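Local coordinates for protein autolysin E (PDB 4PI8) that probably hydrolyses glycosidic bonds of the peptidoglycan glycan strand as a staphylococcal autolysin, here an inactivated catalytic mutant holding the disaccharide NAG-NAM, at residues M17-G22 and E40-M45; I23-E28 and Q191-S196. The protein carries 1 engineered substitution. One frame throughout, in Å; residues are numbered along the deposited sequence.

Interaction 1. Residues M17-G22 and E40-M45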
loop_
_atom_site.group_PDB
_atom_site.type_symbol
_atom_site.label_atom_id
_atom_site.label_comp_id
_atom_site.label_asym_id
_atom_site.label_seq_id
_atom_site.Cartn_x
_atom_site.Cartn_y
_atom_site.Cartn_z
ATOM N N MET A 17 6.712 -13.420 16.729
ATOM C CA MET A 17 7.283 -13.505 15.373
ATOM C C MET A 17 7.611 -12.100 14.818
ATOM O O MET A 17 8.643 -11.914 14.292
ATOM C CB MET A 17 6.323 -14.289 14.482
ATOM C CG MET A 17 6.229 -15.757 14.866
ATOM S SD MET A 17 4.884 -16.701 14.163
ATOM C CE MET A 17 5.495 -16.973 12.551
ATOM N N GLN A 18 6.669 -11.144 14.996
ATOM C CA GLN A 18 6.869 -9.764 14.499
ATOM C C GLN A 18 8.055 -9.075 15.194
ATOM O O GLN A 18 8.693 -8.224 14.630
ATOM C CB GLN A 18 5.634 -8.932 14.738
ATOM C CG GLN A 18 4.404 -9.323 13.957
ATOM C CD GLN A 18 4.479 -9.193 12.442
ATOM O OE1 GLN A 18 5.414 -8.591 11.915
ATOM N NE2 GLN A 18 3.469 -9.709 11.795
ATOM N N GLN A 19 8.309 -9.519 16.435
ATOM C CA GLN A 19 9.418 -9.009 17.238
ATOM C C GLN A 19 10.708 -9.804 17.027
ATOM O O GLN A 19 11.755 -9.562 17.686
ATOM C CB GLN A 19 9.025 -9.074 18.719
ATOM C CG GLN A 19 7.876 -8.169 19.086
ATOM C CD GLN A 19 7.318 -8.409 20.489
ATOM O OE1 GLN A 19 7.559 -9.462 21.105
ATOM N NE2 GLN A 19 6.572 -7.446 21.000
ATOM N N GLY A 20 10.711 -10.732 16.078
ATOM C CA GLY A 20 11.872 -11.584 15.866
ATOM C C GLY A 20 13.116 -10.907 15.356
ATOM O O GLY A 20 13.148 -9.730 14.902
ATOM N N LYS A 21 14.206 -11.650 15.365
ATOM C CA LYS A 21 15.517 -11.072 15.072
ATOM C C LYS A 21 15.636 -10.460 13.697
ATOM O O LYS A 21 15.374 -11.095 12.686
ATOM C CB LYS A 21 16.651 -12.112 15.250
ATOM C CG LYS A 21 18.025 -11.495 15.040
ATOM C CD LYS A 21 19.099 -12.551 15.269
ATOM C CE LYS A 21 20.462 -11.961 15.077
ATOM N NZ LYS A 21 20.764 -10.953 16.142
ATOM N N GLY A 22 16.100 -9.203 13.668
ATOM C CA GLY A 22 16.359 -8.519 12.422
ATOM C C GLY A 22 15.187 -7.984 11.623
ATOM O O GLY A 22 15.405 -7.415 10.546
ATOM N N GLU A 40 5.642 -1.103 21.071
ATOM C CA GLU A 40 5.057 -0.335 19.946
ATOM C C GLU A 40 4.572 -1.264 18.861
ATOM O O GLU A 40 3.482 -1.100 18.342
ATOM C CB GLU A 40 6.054 0.674 19.403
ATOM C CG GLU A 40 6.240 1.847 20.386
ATOM C CD GLU A 40 7.419 2.703 20.053
ATOM O OE1 GLU A 40 8.393 2.271 19.403
ATOM O OE2 GLU A 40 7.373 3.886 20.490
ATOM N N ILE A 41 5.386 -2.273 18.565
ATOM C CA ILE A 41 4.990 -3.279 17.543
ATOM C C ILE A 41 3.743 -3.984 17.999
ATOM O O ILE A 41 2.741 -4.110 17.260
ATOM C CB ILE A 41 6.097 -4.290 17.328
ATOM C CG1 ILE A 41 7.283 -3.671 16.665
ATOM C CG2 ILE A 41 5.563 -5.469 16.496
ATOM C CD1 ILE A 41 8.571 -4.487 16.799
ATOM N N ALA A 42 3.730 -4.492 19.240
ATOM C CA ALA A 42 2.582 -5.177 19.750
ATOM C C ALA A 42 1.303 -4.334 19.743
ATOM O O ALA A 42 0.231 -4.823 19.433
ATOM C CB ALA A 42 2.852 -5.733 21.163
ATOM N N LYS A 43 1.429 -3.064 20.168
ATOM C CA LYS A 43 0.286 -2.180 20.214
ATOM C C LYS A 43 -0.323 -1.962 18.792
ATOM O O LYS A 43 -1.530 -2.009 18.579
ATOM C CB LYS A 43 0.700 -0.822 20.833
ATOM C CG LYS A 43 -0.457 0.168 20.895
ATOM C CD LYS A 43 -0.079 1.539 21.438
ATOM C CE LYS A 43 -1.143 2.536 20.998
ATOM N NZ LYS A 43 -0.993 3.859 21.661
ATOM N N ALA A 44 0.598 -1.754 17.864
ATOM C CA ALA A 44 0.259 -1.421 16.462
ATOM C C ALA A 44 -0.503 -2.542 15.773
ATOM O O ALA A 44 -1.432 -2.296 15.004
ATOM C CB ALA A 44 1.482 -1.073 15.654
ATOM N N MET A 45 -0.178 -3.795 16.113
ATOM C CA MET A 45 -0.817 -4.946 15.497
ATOM C C MET A 45 -2.068 -5.402 16.230
ATOM O O MET A 45 -2.806 -6.285 15.773
ATOM C CB MET A 45 0.209 -6.089 15.209
ATOM C CG MET A 45 0.787 -6.625 16.465
ATOM S SD MET A 45 2.102 -7.822 16.178
ATOM C CE MET A 45 1.126 -9.214 15.689
#
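Gln18 meets Ile41 and Met45 with the aliphatic part of its side chain. Its CB lies 3.9 Å from Ile41 CG2, and its CG is 3.5 Å from Met45 SD and 3.7 Å from Met45 CE, so one methylene rests against both the sulfur and the terminal methyl of the thioether. The side chains of Gln18 and Met45 cross obliquely. Met45 bends at chi3 (-75°), which places CE beside Gln18 CG, while Gln18 bends at chi2 (-64°), which turns CD away from the line of its first methylenes. The amide beyond is held on both sides: OE1 accepts from Gln25 NE2 and NE2 donates to Gln193 OE1. Gln25 OE1 in turn accepts from Arg183 and Gln193 OE1 from Ala190 N, consistent with the assigned orientation of this buried amide.

Gln19, the first residue to leave helical geometry, makes the nearest backbone approach, its CA 7.2 Å from the CA of Ile41. Its extended chain brings NE2 to 4.1 Å from Ala42 CB, and its CG is a loose 4.4 Å from Ile41 CD1; the same NE2 donates to Asn38 O, near the start of the partner helix. At Gly20 the chain turns off, with Gly20 N bonded to Met17 O at 3.0 Å.

The contact is van der Waals packing, mainly of aliphatic and thioether atoms, burying 204 Å² in total. It joins the C-terminal end of helix 11-18 to helix 38-45. Met45 also packs on Phe11, Ala14 and Val15 of helix 11-18, and Trp184 of helix 179-184 touches both Gln18 and Met45.

Interaction 2. Residues I23-E28 and Q191-S196; sequences IVQTKE and QHQYAS. With AMU (N-acetyl-beta-muramic acid), chain B; NAG (2-acetamido-2-deoxy-beta-D-glucopyranose), chain C; SO4 (sulfate ion), chain N.
Thr26 and Ser196 are joined by a backbone hydrogen bond, Thr26 N to Ser196 O at 2.9 Å. It is nearly straight at hydrogen (174°), although the donor stands 53° out of the carbonyl plane. The same oxygen receives a CA-H...O contact from Gln25 CA at 3.5 Å. One water bonds to Thr26 OG1 and donates to two sulfate oxygens; in the conformer modelled here it also bonds Ser196 OG. Ser196 N donates to sulfate O2 at 3.0 Å; the ion probably comes from the crystallisation liquor.

The backbone bond ties the first residue of strand 26-29, in a two-stranded antiparallel sheet with strand 32-35, to the loop between helices 179-184 and 200-215. Val24 and most of 191-196 line the glycan pocket; residues 84-213 match the endo-beta-N-acetylglucosaminidase family of the lysozyme clan, consistent with that activity.

Both hydrogen bonds that residues 191-196 make to the sugars use backbone atoms. Gln193 N donates to NAG O7 at 2.9 Å (169°), and Tyr194 O accepts from AMU N2 at 2.8 Å; Tyr171 OH and Gly134 N also bond AMU. The acetyl methyl C8 of AMU sits over the centre of the Tyr194 ring, 3.6 Å above its plane, a CH-pi arrangement, while Phe131 O bonds the phenol OH.

Van der Waals packing adds Val24 CG1 against Ser196 CB at 3.8 Å, with both CB atoms near AMU O6.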
loop_
_atom_site.group_PDB
_atom_site.type_symbol
_atom_site.label_atom_id
_atom_site.label_comp_id
_atom_site.label_asym_id
_atom_site.label_seq_id
_atom_site.Cartn_x
_atom_site.Cartn_y
_atom_site.Cartn_z
ATOM N N ILE A 23 13.971 -8.225 12.088
ATOM C CA ILE A 23 12.759 -7.831 11.305
ATOM C C ILE A 23 12.615 -6.308 11.473
ATOM O O ILE A 23 12.530 -5.841 12.609
ATOM C CB ILE A 23 11.550 -8.584 11.765
ATOM C CG1 ILE A 23 11.715 -10.092 11.441
ATOM C CG2 ILE A 23 10.278 -8.000 11.141
ATOM C CD1 ILE A 23 10.785 -10.971 12.226
ATOM N N VAL A 24 12.528 -5.617 10.358
ATOM C CA VAL A 24 12.481 -4.135 10.381
ATOM C C VAL A 24 11.053 -3.663 10.633
ATOM O O VAL A 24 10.156 -4.002 9.858
ATOM C CB VAL A 24 13.038 -3.552 9.091
ATOM C CG1 VAL A 24 12.920 -2.017 9.105
ATOM C CG2 VAL A 24 14.496 -4.003 8.893
ATOM N N GLN A 25 10.853 -2.943 11.722
ATOM C CA GLN A 25 9.554 -2.402 12.102
ATOM C C GLN A 25 9.855 -0.971 12.511
ATOM O O GLN A 25 10.660 -0.776 13.408
ATOM C CB GLN A 25 8.914 -3.112 13.278
ATOM C CG GLN A 25 8.879 -4.661 13.109
ATOM C CD GLN A 25 7.648 -5.202 12.437
ATOM O OE1 GLN A 25 6.948 -4.501 11.711
ATOM N NE2 GLN A 25 7.373 -6.477 12.617
ATOM N N THR A 26 9.255 0.014 11.830
ATOM C CA THR A 26 9.643 1.418 12.015
ATOM C C THR A 26 8.450 2.277 12.418
ATOM O O THR A 26 7.268 1.901 12.296
ATOM C CB THR A 26 10.255 1.970 10.750
ATOM O OG1 THR A 26 9.308 1.894 9.677
ATOM C CG2 THR A 26 11.509 1.221 10.337
ATOM N N LYS A 27 8.784 3.468 12.939
ATOM C CA LYS A 27 7.787 4.443 13.395
ATOM C C LYS A 27 8.330 5.847 13.114
ATOM O O LYS A 27 9.533 6.035 13.153
ATOM C CB LYS A 27 7.563 4.231 14.893
ATOM C CG LYS A 27 6.888 5.306 15.696
ATOM C CD LYS A 27 7.434 5.304 17.127
ATOM C CE LYS A 27 7.122 6.617 17.838
ATOM N NZ LYS A 27 5.691 7.011 17.670
ATOM N N GLU A 28 7.443 6.780 12.772
ATOM C CA GLU A 28 7.843 8.190 12.557
ATOM C C GLU A 28 7.898 8.922 13.885
ATOM O O GLU A 28 6.914 8.911 14.649
ATOM C CB GLU A 28 6.847 8.863 11.592
ATOM C CG GLU A 28 7.446 9.971 10.722
ATOM C CD GLU A 28 6.671 10.143 9.417
ATOM O OE1 GLU A 28 5.449 9.839 9.408
ATOM O OE2 GLU A 28 7.276 10.556 8.401
ATOM N N GLN A 191 6.264 -12.529 7.465
ATOM C CA GLN A 191 6.664 -12.762 6.113
ATOM C C GLN A 191 5.771 -11.951 5.224
ATOM O O GLN A 191 4.579 -11.812 5.455
ATOM C CB GLN A 191 6.384 -14.270 5.687
ATOM C CG GLN A 191 7.227 -15.208 6.465
ATOM C CD GLN A 191 7.198 -16.564 5.839
ATOM O OE1 GLN A 191 6.629 -17.505 6.387
ATOM N NE2 GLN A 191 7.755 -16.661 4.676
ATOM N N HIS A 192 6.320 -11.609 4.066
ATOM C CA HIS A 192 5.560 -11.020 2.966
ATOM C C HIS A 192 4.694 -9.862 3.454
ATOM O O HIS A 192 3.484 -9.810 3.101
ATOM C CB HIS A 192 4.750 -12.066 2.188
ATOM C CG HIS A 192 4.446 -11.594 0.809
ATOM N ND1 HIS A 192 3.189 -11.142 0.433
ATOM C CD2 HIS A 192 5.270 -11.323 -0.236
ATOM C CE1 HIS A 192 3.250 -10.674 -0.800
ATOM N NE2 HIS A 192 4.495 -10.756 -1.233
ATOM N N GLN A 193 5.303 -8.920 4.112
ATOM C CA GLN A 193 4.577 -7.715 4.639
ATOM C C GLN A 193 4.938 -6.517 3.806
ATOM O O GLN A 193 6.064 -6.275 3.403
ATOM C CB GLN A 193 4.919 -7.539 6.098
ATOM C CG GLN A 193 4.300 -8.686 6.887
ATOM C CD GLN A 193 4.487 -8.763 8.400
ATOM O OE1 GLN A 193 3.850 -9.620 8.992
ATOM N NE2 GLN A 193 5.338 -7.970 8.969
ATOM N N TYR A 194 3.911 -5.673 3.574
ATOM C CA TYR A 194 4.073 -4.638 2.539
ATOM C C TYR A 194 4.996 -3.556 2.960
ATOM O O TYR A 194 5.645 -2.924 2.097
ATOM C CB TYR A 194 2.688 -4.079 2.159
ATOM C CG TYR A 194 2.689 -3.443 0.747
ATOM C CD1 TYR A 194 3.182 -2.138 0.568
ATOM C CD2 TYR A 194 2.243 -4.121 -0.325
ATOM C CE1 TYR A 194 3.277 -1.626 -0.711
ATOM C CE2 TYR A 194 2.345 -3.584 -1.623
ATOM C CZ TYR A 194 2.862 -2.349 -1.758
ATOM O OH TYR A 194 2.914 -1.831 -3.084
ATOM N N ALA A 195 5.041 -3.225 4.252
ATOM C CA ALA A 195 5.777 -2.089 4.710
ATOM C C ALA A 195 6.330 -2.313 6.091
ATOM O O ALA A 195 5.781 -3.157 6.823
ATOM C CB ALA A 195 4.863 -0.889 4.696
ATOM N N SER A 196 7.392 -1.562 6.450
ATOM C CA SER A 196 7.910 -1.580 7.829
ATOM C C SER A 196 7.275 -0.598 8.748
ATOM O O SER A 196 7.269 -0.783 9.942
ATOM C CB SER A 196 9.429 -1.420 7.818
ATOM O OG SER A 196 9.804 -0.135 7.357
HETATM C C1 AMU B . 8.985 -3.048 2.236
HETATM C C2 AMU B . 8.902 -4.009 1.086
HETATM C C3 AMU B . 8.911 -5.455 1.606
HETATM C C4 AMU B . 10.151 -5.640 2.511
HETATM C C5 AMU B . 10.223 -4.525 3.513
HETATM C C6 AMU B . 11.461 -4.652 4.406
HETATM C C7 AMU B . 7.561 -3.919 -1.020
HETATM C C8 AMU B . 6.154 -3.801 -1.565
HETATM C C9 AMU B . 7.664 -7.093 0.353
HETATM C C10 AMU B . 7.493 -7.423 -1.079
HETATM C C11 AMU B . 7.641 -8.346 1.224
HETATM O O1 AMU B . 9.029 -1.705 1.781
HETATM O O3 AMU B . 8.903 -6.405 0.544
HETATM O O4 AMU B . 9.976 -6.934 3.110
HETATM O O5 AMU B . 10.253 -3.279 2.862
HETATM O O6 AMU B . 11.460 -3.716 5.489
HETATM O O7 AMU B . 8.520 -3.982 -1.759
HETATM O O10 AMU B . 6.330 -7.549 -1.566
HETATM O O11 AMU B . 8.550 -7.629 -1.803
HETATM N N2 AMU B . 7.656 -3.822 0.300
HETATM C C1 NAG C . 11.127 -7.757 3.052
HETATM C C2 NAG C . 10.717 -8.985 3.873
HETATM C C3 NAG C . 11.890 -9.979 3.871
HETATM C C4 NAG C . 12.278 -10.226 2.445
HETATM C C5 NAG C . 12.554 -8.947 1.673
HETATM C C6 NAG C . 12.710 -9.277 0.219
HETATM C C7 NAG C . 8.991 -8.834 5.676
HETATM C C8 NAG C . 8.750 -8.533 7.105
HETATM N N2 NAG C . 10.258 -8.719 5.239
HETATM O O3 NAG C . 11.453 -11.194 4.462
HETATM O O4 NAG C . 13.496 -10.964 2.425
HETATM O O5 NAG C . 11.397 -8.112 1.719
HETATM O O6 NAG C . 13.136 -8.044 -0.366
HETATM O O7 NAG C . 8.078 -9.180 4.916
HETATM S S SO4 N . 8.253 1.056 4.152
HETATM O O1 SO4 N . 7.402 1.374 2.969
HETATM O O2 SO4 N . 8.698 -0.309 4.054
HETATM O O3 SO4 N . 7.550 1.472 5.401
HETATM O O4 SO4 N . 9.534 1.868 4.064
HETATM O O HOH W 1 9.832 2.764 7.161
#

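In the fold
The centres of interactions 1 and 2 lie 9 Å apart, on the same side of the chain's centre, and their segments alternate along the chain: 17-22, 23-28, 40-45, 191-196. Helix 11-18 runs directly into the turn that leads to strand 26-29, so the first segments of the two contacts are continuous. Gln18 belongs to interaction 1, and its amide probably bridges to both segments of interaction 2. Its side chain lies about 6 Å from the bound NAG and about 10 Å from AMU, so the packing of 17-22 on helix 38-45 places Gln18 next to the glycan-binding residues, consistent with a second-shell position.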